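Ethylbenzene dehydrogenase alpha-subunit (Aromatoleum aromaticum, PDB 2IVF) is the molybdenum-cofactor-bearing alpha subunit of a dehydrogenase, a molybdopterin oxidoreductase that holds the molybdenum, two pterin guanine dinucleotides and an iron-sulfur cluster. Local coordinates at residues 228-236 with 951-959. Residues are numbered along the deposited sequence; the frame is centred on the assembly and turned at random.
Sequences AFHTFGKMH and QFRYYFMNG. With GOL (glycerol), chain H.
Phe229, with CG turned away from its own backbone N (chi1 -159°), swings its ring off helix 226-232 into the curve of loop 951-959. There CE2 meets Arg953 O edge-on at 3.3 Å, and CZ rests near Asn958 CB and the CG of Arg953. Gln951, its chain bent at chi2 (-105°), brings NE2 to His230 O at 2.9 Å, nearly straight at 163°; its OE1 is taken by His808 N. Where Gly233 leaves the helix with positive phi, Arg953 NH2 donates to Gly233 O at 2.9 Å, on a lone pair, and also reaches Pro806 O. Phe952 sets its edge against the face of His230 in a T-shaped pair, while His230 NE2 bonds O2 of a glycerol, probably from the crystallisation liquor.

At the other end the type II turn from Tyr955 to Asn958 presents the Asn958 amide, with the Met957 side chain about 11 Å from the molybdenum atom. Asn958 ND2 donates to His236 NE2 at 3.2 Å and to Phe956 O at 2.7 Å; OD1 accepts a hydrogen bond from a water that also accepts from Met235 N and bonds Tyr955 OH. With both ends of the amide engaged, its flip is fixed. His236 ND1 bonds Trp481 O, so NE2, as acceptor, is consistent with a neutral ring protonated at ND1. Direct and water-mediated bonds thus join helix 226-232 and the residues after it to the loop preceding strand 969-975.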
loop_
_atom_site.group_PDB
_atom_site.type_symbol
_atom_site.label_atom_id
_atom_site.label_comp_id
_atom_site.label_asym_id
_atom_site.label_seq_id
_atom_site.Cartn_x
_atom_site.Cartn_y
_atom_site.Cartn_z
ATOM N N ALA A 228 -23.382 12.269 -6.763
ATOM C CA ALA A 228 -23.623 13.134 -5.628
ATOM C C ALA A 228 -23.808 14.558 -6.150
ATOM O O ALA A 228 -24.739 15.277 -5.770
ATOM C CB ALA A 228 -22.418 13.059 -4.650
ATOM N N PHE A 229 -22.908 14.964 -7.048
ATOM C CA PHE A 229 -22.927 16.337 -7.582
ATOM C C PHE A 229 -24.286 16.587 -8.178
ATOM O O PHE A 229 -24.868 17.629 -8.014
ATOM C CB PHE A 229 -21.839 16.463 -8.662
ATOM C CG PHE A 229 -21.398 17.870 -8.954
ATOM C CD1 PHE A 229 -20.993 18.720 -7.943
ATOM C CD2 PHE A 229 -21.301 18.305 -10.251
ATOM C CE1 PHE A 229 -20.572 20.001 -8.235
ATOM C CE2 PHE A 229 -20.878 19.613 -10.567
ATOM C CZ PHE A 229 -20.488 20.437 -9.555
ATOM N N HIS A 230 -24.811 15.605 -8.895
ATOM C CA HIS A 230 -26.050 15.801 -9.602
ATOM C C HIS A 230 -27.309 15.642 -8.745
ATOM O O HIS A 230 -28.316 16.242 -9.047
ATOM C CB HIS A 230 -26.074 14.949 -10.852
ATOM C CG HIS A 230 -25.096 15.443 -11.878
ATOM N ND1 HIS A 230 -24.691 14.684 -12.944
ATOM C CD2 HIS A 230 -24.391 16.611 -11.953
ATOM C CE1 HIS A 230 -23.802 15.364 -13.655
ATOM N NE2 HIS A 230 -23.604 16.540 -13.077
ATOM N N THR A 231 -27.192 14.904 -7.662
ATOM C CA THR A 231 -28.306 14.654 -6.725
ATOM C C THR A 231 -28.410 15.774 -5.698
ATOM O O THR A 231 -29.491 16.359 -5.494
ATOM C CB THR A 231 -28.101 13.321 -6.011
ATOM O OG1 THR A 231 -28.020 12.264 -6.990
ATOM C CG2 THR A 231 -29.231 13.028 -5.025
ATOM N N PHE A 232 -27.273 16.112 -5.095
ATOM C CA PHE A 232 -27.221 17.080 -4.016
ATOM C C PHE A 232 -26.708 18.470 -4.438
ATOM O O PHE A 232 -26.797 19.441 -3.658
ATOM C CB PHE A 232 -26.327 16.545 -2.920
ATOM C CG PHE A 232 -26.687 15.154 -2.451
ATOM C CD1 PHE A 232 -27.886 14.916 -1.795
ATOM C CD2 PHE A 232 -25.803 14.093 -2.633
ATOM C CE1 PHE A 232 -28.192 13.654 -1.326
ATOM C CE2 PHE A 232 -26.109 12.817 -2.157
ATOM C CZ PHE A 232 -27.310 12.618 -1.514
ATOM N N GLY A 233 -26.142 18.562 -5.633
ATOM C CA GLY A 233 -25.587 19.835 -6.114
ATOM C C GLY A 233 -24.206 20.037 -5.529
ATOM O O GLY A 233 -23.630 21.075 -5.722
ATOM N N LYS A 234 -23.650 19.040 -4.819
ATOM C CA LYS A 234 -22.279 19.161 -4.317
ATOM C C LYS A 234 -21.709 17.820 -3.957
ATOM O O LYS A 234 -22.442 16.850 -3.800
ATOM C CB LYS A 234 -22.196 20.109 -3.103
ATOM C CG LYS A 234 -22.762 19.534 -1.793
ATOM C CD LYS A 234 -24.254 19.578 -1.754
ATOM C CE LYS A 234 -24.806 19.267 -0.350
ATOM N NZ LYS A 234 -24.433 20.301 0.689
ATOM N N MET A 235 -20.390 17.760 -3.825
ATOM C CA MET A 235 -19.739 16.504 -3.540
ATOM C C MET A 235 -18.737 16.590 -2.423
ATOM O O MET A 235 -18.247 15.580 -1.997
ATOM C CB MET A 235 -19.090 15.898 -4.792
ATOM C CG MET A 235 -17.906 16.618 -5.326
ATOM S SD MET A 235 -17.230 15.833 -6.844
ATOM C CE MET A 235 -18.242 16.634 -8.073
ATOM N N HIS A 236 -18.436 17.792 -1.961
ATOM C CA HIS A 236 -17.397 17.966 -0.987
ATOM C C HIS A 236 -17.945 17.745 0.416
ATOM O O HIS A 236 -18.005 18.663 1.224
ATOM C CB HIS A 236 -16.742 19.311 -1.157
ATOM C CG HIS A 236 -15.717 19.305 -2.229
ATOM N ND1 HIS A 236 -14.694 18.383 -2.255
ATOM C CD2 HIS A 236 -15.573 20.069 -3.335
ATOM C CE1 HIS A 236 -13.956 18.586 -3.335
ATOM N NE2 HIS A 236 -14.464 19.606 -4.005
ATOM N N GLN A 951 -27.368 22.246 -11.210
ATOM C CA GLN A 951 -26.309 21.373 -10.699
ATOM C C GLN A 951 -25.394 20.806 -11.788
ATOM O O GLN A 951 -24.496 20.035 -11.501
ATOM C CB GLN A 951 -26.878 20.229 -9.879
ATOM C CG GLN A 951 -27.864 19.301 -10.596
ATOM C CD GLN A 951 -29.265 19.582 -10.142
ATOM O OE1 GLN A 951 -29.735 20.713 -10.277
ATOM N NE2 GLN A 951 -29.940 18.580 -9.590
ATOM N N PHE A 952 -25.656 21.163 -13.036
ATOM C CA PHE A 952 -24.783 20.806 -14.154
ATOM C C PHE A 952 -23.833 21.966 -14.389
ATOM O O PHE A 952 -24.209 22.984 -14.980
ATOM C CB PHE A 952 -25.606 20.496 -15.403
ATOM C CG PHE A 952 -26.505 19.262 -15.280
ATOM C CD1 PHE A 952 -26.434 18.399 -14.205
ATOM C CD2 PHE A 952 -27.405 18.972 -16.296
ATOM C CE1 PHE A 952 -27.268 17.291 -14.126
ATOM C CE2 PHE A 952 -28.253 17.872 -16.222
ATOM C CZ PHE A 952 -28.183 17.034 -15.149
ATOM N N ARG A 953 -22.602 21.828 -13.912
ATOM C CA ARG A 953 -21.645 22.953 -13.910
ATOM C C ARG A 953 -20.231 22.507 -13.638
ATOM O O ARG A 953 -19.989 21.384 -13.201
ATOM C CB ARG A 953 -22.024 24.002 -12.878
ATOM C CG ARG A 953 -21.987 23.512 -11.450
ATOM C CD ARG A 953 -22.937 24.325 -10.516
ATOM N NE ARG A 953 -23.387 23.536 -9.340
ATOM C CZ ARG A 953 -24.331 23.941 -8.489
ATOM N NH1 ARG A 953 -24.928 25.098 -8.671
ATOM N NH2 ARG A 953 -24.688 23.188 -7.461
ATOM N N TYR A 954 -19.289 23.397 -13.911
ATOM C CA TYR A 954 -17.905 23.139 -13.629
ATOM C C TYR A 954 -17.315 24.257 -12.789
ATOM O O TYR A 954 -17.460 25.450 -13.098
ATOM C CB TYR A 954 -17.079 22.972 -14.924
ATOM C CG TYR A 954 -15.589 22.897 -14.633
ATOM C CD1 TYR A 954 -15.058 21.816 -13.937
ATOM C CD2 TYR A 954 -14.727 23.940 -14.961
ATOM C CE1 TYR A 954 -13.683 21.747 -13.622
ATOM C CE2 TYR A 954 -13.355 23.861 -14.667
ATOM C CZ TYR A 954 -12.850 22.787 -13.985
ATOM O OH TYR A 954 -11.504 22.708 -13.661
ATOM N N TYR A 955 -16.640 23.852 -11.727
ATOM C CA TYR A 955 -15.665 24.699 -11.062
ATOM C C TYR A 955 -14.627 23.698 -10.559
ATOM O O TYR A 955 -14.812 22.493 -10.728
ATOM C CB TYR A 955 -16.297 25.521 -9.945
ATOM C CG TYR A 955 -17.019 24.697 -8.889
ATOM C CD1 TYR A 955 -16.318 24.150 -7.821
ATOM C CD2 TYR A 955 -18.406 24.500 -8.925
ATOM C CE1 TYR A 955 -16.958 23.406 -6.831
ATOM C CE2 TYR A 955 -19.051 23.725 -7.915
ATOM C CZ TYR A 955 -18.323 23.203 -6.872
ATOM O OH TYR A 955 -18.918 22.438 -5.847
ATOM N N PHE A 956 -13.551 24.199 -9.963
ATOM C CA PHE A 956 -12.347 23.415 -9.727
ATOM C C PHE A 956 -12.686 22.103 -9.006
ATOM O O PHE A 956 -13.402 22.106 -7.996
ATOM C CB PHE A 956 -11.349 24.257 -8.939
ATOM C CG PHE A 956 -10.059 23.540 -8.580
ATOM C CD1 PHE A 956 -9.365 22.786 -9.513
ATOM C CD2 PHE A 956 -9.520 23.689 -7.312
ATOM C CE1 PHE A 956 -8.166 22.149 -9.172
ATOM C CE2 PHE A 956 -8.319 23.048 -6.966
ATOM C CZ PHE A 956 -7.655 22.280 -7.906
ATOM N N MET A 957 -12.167 21.004 -9.570
ATOM C CA MET A 957 -12.362 19.627 -9.123
ATOM C C MET A 957 -13.765 19.052 -9.277
ATOM O O MET A 957 -14.000 17.870 -8.947
ATOM C CB MET A 957 -11.895 19.479 -7.675
ATOM C CG MET A 957 -10.476 19.947 -7.473
ATOM S SD MET A 957 -9.929 19.729 -5.781
ATOM C CE MET A 957 -11.288 20.571 -5.004
ATOM N N ASN A 958 -14.694 19.850 -9.787
ATOM C CA ASN A 958 -16.096 19.495 -9.775
ATOM C C ASN A 958 -16.745 19.721 -11.122
ATOM O O ASN A 958 -16.924 20.834 -11.548
ATOM C CB ASN A 958 -16.843 20.348 -8.745
ATOM C CG ASN A 958 -16.457 20.025 -7.345
ATOM O OD1 ASN A 958 -17.176 19.303 -6.650
ATOM N ND2 ASN A 958 -15.302 20.526 -6.913
ATOM N N GLY A 959 -17.113 18.648 -11.789
ATOM C CA GLY A 959 -17.890 18.777 -13.013
ATOM C C GLY A 959 -17.015 18.625 -14.233
ATOM O O GLY A 959 -15.814 18.420 -14.122
HETATM C C1 GOL H . -23.090 17.404 -16.634
HETATM O O1 GOL H . -24.378 16.792 -16.436
HETATM C C2 GOL H . -22.617 18.612 -15.829
HETATM O O2 GOL H . -22.050 18.357 -14.555
HETATM C C3 GOL H . -21.586 19.447 -16.597
HETATM O O3 GOL H . -20.291 19.587 -16.003
HETATM O O HOH W 1 -21.319 22.561 -5.093
HETATM O O HOH W 2 -18.875 19.987 -4.359
#